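Local coordinates for protein leucyl-trna synthetase (Plasmodium falciparum, PDB 5FOD) that probably hydrolyses mischarged aminoacyl-tRNA, this chain being the editing domain of a cytosolic enzyme that attaches leucine to its tRNA, at residues R30-V35 and T61-F66. The protein carries 1 engineered substitution. Sequence-based numbering, arbitrary orientation.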
ATOM      1  N   ARG A  30      -0.883  23.557  -2.717  1.00 25.39           N
ATOM      2  CA  ARG A  30      -1.643  24.786  -2.759  1.00 28.28           C
ATOM      3  C   ARG A  30      -2.651  24.838  -1.564  1.00 31.85           C
ATOM      4  O   ARG A  30      -2.828  25.871  -0.927  1.00 29.49           O
ATOM      5  CB  ARG A  30      -2.369  24.920  -4.091  1.00 29.03           C
ATOM      6  CG  ARG A  30      -1.531  25.475  -5.238  1.00 30.02           C
ATOM      7  CD  ARG A  30      -2.391  25.902  -6.440  1.00 27.14           C
ATOM      8  NE  ARG A  30      -3.054  24.720  -6.956  1.00 27.29           N
ATOM      9  CZ  ARG A  30      -2.546  23.878  -7.851  1.00 25.82           C
ATOM     10  NH1 ARG A  30      -1.385  24.111  -8.440  1.00 24.01           N
ATOM     11  NH2 ARG A  30      -3.261  22.816  -8.194  1.00 28.75           N
ATOM     12  N   SER A  31      -3.298  23.730  -1.253  1.00 29.18           N
ATOM     13  CA  SER A  31      -4.245  23.743  -0.129  1.00 30.99           C
ATOM     14  C   SER A  31      -3.503  24.024   1.171  1.00 30.47           C
ATOM     15  O   SER A  31      -3.991  24.771   2.022  1.00 31.65           O
ATOM     16  CB  SER A  31      -4.936  22.403  -0.010  1.00 32.38           C
ATOM     17  OG  SER A  31      -3.949  21.475   0.444  1.00 35.90           O
ATOM     18  N   SER A  32      -2.321  23.450   1.342  1.00 29.28           N
ATOM     19  CA  SER A  32      -1.602  23.582   2.619  1.00 31.99           C
ATOM     20  C   SER A  32      -0.973  24.984   2.800  1.00 35.80           C
ATOM     21  O   SER A  32      -0.966  25.520   3.916  1.00 32.80           O
ATOM     22  CB  SER A  32      -0.585  22.463   2.819  1.00 34.50           C
ATOM     23  OG  SER A  32       0.639  22.736   2.199  1.00 37.94           O
ATOM     24  N   GLN A  33      -0.482  25.560   1.700  1.00 33.18           N
ATOM     25  CA  GLN A  33      -0.124  26.981   1.623  1.00 36.32           C
ATOM     26  C   GLN A  33      -1.317  27.887   1.913  1.00 36.83           C
ATOM     27  O   GLN A  33      -1.158  28.944   2.539  1.00 38.68           O
ATOM     28  CB  GLN A  33       0.500  27.324   0.260  1.00 37.66           C
ATOM     29  CG  GLN A  33       1.877  26.712   0.043  1.00 41.04           C
ATOM     30  CD  GLN A  33       2.438  27.010  -1.350  1.00 47.83           C
ATOM     31  OE1 GLN A  33       1.738  26.884  -2.370  1.00 55.59           O
ATOM     32  NE2 GLN A  33       3.700  27.402  -1.404  1.00 46.43           N
ATOM     33  N   SER A  34      -2.510  27.483   1.497  1.00 33.23           N
ATOM     34  CA  SER A  34      -3.702  28.286   1.789  1.00 38.24           C
ATOM     35  C   SER A  34      -4.067  28.193   3.288  1.00 36.91           C
ATOM     36  O   SER A  34      -4.173  29.232   3.973  1.00 33.25           O
ATOM     37  CB  SER A  34      -4.889  27.903   0.891  1.00 38.82           C
ATOM     38  OG  SER A  34      -6.058  28.661   1.209  1.00 41.01           O
ATOM     39  N   VAL A  35      -4.239  26.973   3.803  1.00 38.41           N
ATOM     40  CA  VAL A  35      -4.591  26.806   5.234  1.00 42.33           C
ATOM     41  C   VAL A  35      -3.576  27.486   6.189  1.00 43.61           C
ATOM     42  O   VAL A  35      -4.005  28.101   7.163  1.00 46.86           O
ATOM     43  CB  VAL A  35      -4.877  25.332   5.683  1.00 45.03           C
ATOM     44  CG1 VAL A  35      -5.982  24.688   4.845  1.00 44.60           C
ATOM     45  CG2 VAL A  35      -3.624  24.482   5.677  1.00 47.23           C
ATOM     46  N   THR A  61       3.157  21.371   9.307  1.00 70.06           N
ATOM     47  CA  THR A  61       3.626  19.982   9.214  1.00 65.10           C
ATOM     48  C   THR A  61       3.361  19.274   7.859  1.00 56.33           C
ATOM     49  O   THR A  61       3.584  18.046   7.752  1.00 55.94           O
ATOM     50  CB  THR A  61       2.978  19.156  10.353  1.00 67.28           C
ATOM     51  OG1 THR A  61       1.551  19.269  10.266  1.00 74.17           O
ATOM     52  CG2 THR A  61       3.426  19.660  11.725  1.00 69.95           C
ATOM     53  N   PHE A  62       2.922  20.020   6.831  1.00 44.69           N
ATOM     54  CA  PHE A  62       2.452  19.395   5.581  1.00 39.38           C
ATOM     55  C   PHE A  62       3.587  18.973   4.657  1.00 34.20           C
ATOM     56  O   PHE A  62       3.550  17.886   4.067  1.00 32.69           O
ATOM     57  CB  PHE A  62       1.464  20.292   4.847  1.00 38.80           C
ATOM     58  CG  PHE A  62       0.094  20.349   5.490  1.00 42.50           C
ATOM     59  CD1 PHE A  62      -0.835  19.310   5.302  1.00 41.10           C
ATOM     60  CD2 PHE A  62      -0.289  21.465   6.247  1.00 44.17           C
ATOM     61  CE1 PHE A  62      -2.086  19.378   5.889  1.00 42.93           C
ATOM     62  CE2 PHE A  62      -1.551  21.545   6.816  1.00 44.60           C
ATOM     63  CZ  PHE A  62      -2.444  20.491   6.654  1.00 45.21           C
ATOM     64  N   PHE A  63       4.597  19.822   4.563  1.00 30.33           N
ATOM     65  CA  PHE A  63       5.835  19.494   3.870  1.00 30.00           C
ATOM     66  C   PHE A  63       7.027  20.199   4.508  1.00 29.56           C
ATOM     67  O   PHE A  63       6.888  21.317   5.019  1.00 31.09           O
ATOM     68  CB  PHE A  63       5.695  19.856   2.369  1.00 28.41           C
ATOM     69  CG  PHE A  63       5.459  21.319   2.085  1.00 27.86           C
ATOM     70  CD1 PHE A  63       6.526  22.196   1.948  1.00 30.11           C
ATOM     71  CD2 PHE A  63       4.169  21.815   1.885  1.00 31.56           C
ATOM     72  CE1 PHE A  63       6.327  23.543   1.654  1.00 30.54           C
ATOM     73  CE2 PHE A  63       3.951  23.153   1.580  1.00 31.54           C
ATOM     74  CZ  PHE A  63       5.041  24.028   1.463  1.00 33.12           C
ATOM     75  N   THR A  64       8.190  19.556   4.477  1.00 31.59           N
ATOM     76  CA  THR A  64       9.417  20.153   5.005  1.00 30.75           C
ATOM     77  C   THR A  64       9.722  21.468   4.259  1.00 31.43           C
ATOM     78  O   THR A  64       9.759  21.504   3.048  1.00 31.24           O
ATOM     79  CB  THR A  64      10.590  19.217   4.854  1.00 32.54           C
ATOM     80  OG1 THR A  64      10.297  17.963   5.473  1.00 29.69           O
ATOM     81  CG2 THR A  64      11.883  19.840   5.462  1.00 31.46           C
ATOM     82  N   ASP A  65       9.900  22.568   4.998  1.00 35.14           N
ATOM     83  CA  ASP A  65      10.093  23.870   4.379  1.00 37.57           C
ATOM     84  C   ASP A  65      11.439  23.996   3.680  1.00 31.24           C
ATOM     85  O   ASP A  65      12.418  23.408   4.102  1.00 31.44           O
ATOM     86  CB  ASP A  65       9.928  25.014   5.385  1.00 43.85           C
ATOM     87  CG  ASP A  65       8.502  25.501   5.465  1.00 54.31           C
ATOM     88  OD1 ASP A  65       7.966  25.952   4.418  1.00 62.68           O
ATOM     89  OD2 ASP A  65       7.905  25.415   6.558  1.00 54.25           O
ATOM     90  N   PHE A  66      11.446  24.806   2.635  1.00 31.96           N
ATOM     91  CA  PHE A  66      12.591  25.028   1.807  1.00 36.04           C
ATOM     92  C   PHE A  66      13.250  26.314   2.297  1.00 41.22           C
ATOM     93  O   PHE A  66      12.560  27.328   2.407  1.00 42.38           O
ATOM     94  CB  PHE A  66      12.162  25.158   0.342  1.00 35.36           C
ATOM     95  CG  PHE A  66      11.743  23.846  -0.286  1.00 33.20           C
ATOM     96  CD1 PHE A  66      12.695  22.942  -0.738  1.00 31.73           C
ATOM     97  CD2 PHE A  66      10.399  23.512  -0.390  1.00 32.82           C
ATOM     98  CE1 PHE A  66      12.315  21.750  -1.323  1.00 32.34           C
ATOM     99  CE2 PHE A  66      10.011  22.312  -0.955  1.00 33.24           C
ATOM    100  CZ  PHE A  66      10.964  21.424  -1.422  1.00 31.55           C
TER
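Ser32 and Phe62 bring the two backbones to within 6.5 Å, CA to CA, where the last turn of helix 18-35 meets the irregular loop 61-66 at the surface of the editing domain. Within that turn Ser34 N and Val35 N donate hydrogen bonds to Arg30 O and Ser31 O; no hydrogen bond joins 30-35 to 61-66, and Ser32 sits in the angle between two consecutive phenylalanines, CB against Phe62 and OG against Phe63. Ser32 CB lies over one face of the Phe62 ring as a CH-pi contact, 3.9 Å from the ring centroid and 30° off the normal. One turn further on, Val35 reaches the same ring obliquely, its CG2 3.8 Å from Phe62 CE2, while Lys185 makes a cation-pi contact with that ring. Phe63 presents its edge to the helix and packs edge-to-face with Trp78, just after helix 71-77, linking the helix end to the next helical region. Gln33 CG lies loosely near the plane of this ring, 4.4 Å from Phe63 CZ. With chi1 at 85°, Ser32 OG sits between its own N and carbonyl carbon; it hydrogen-bonds to Ile29 O and meets the Phe63 edge 3.4 Å from CE2.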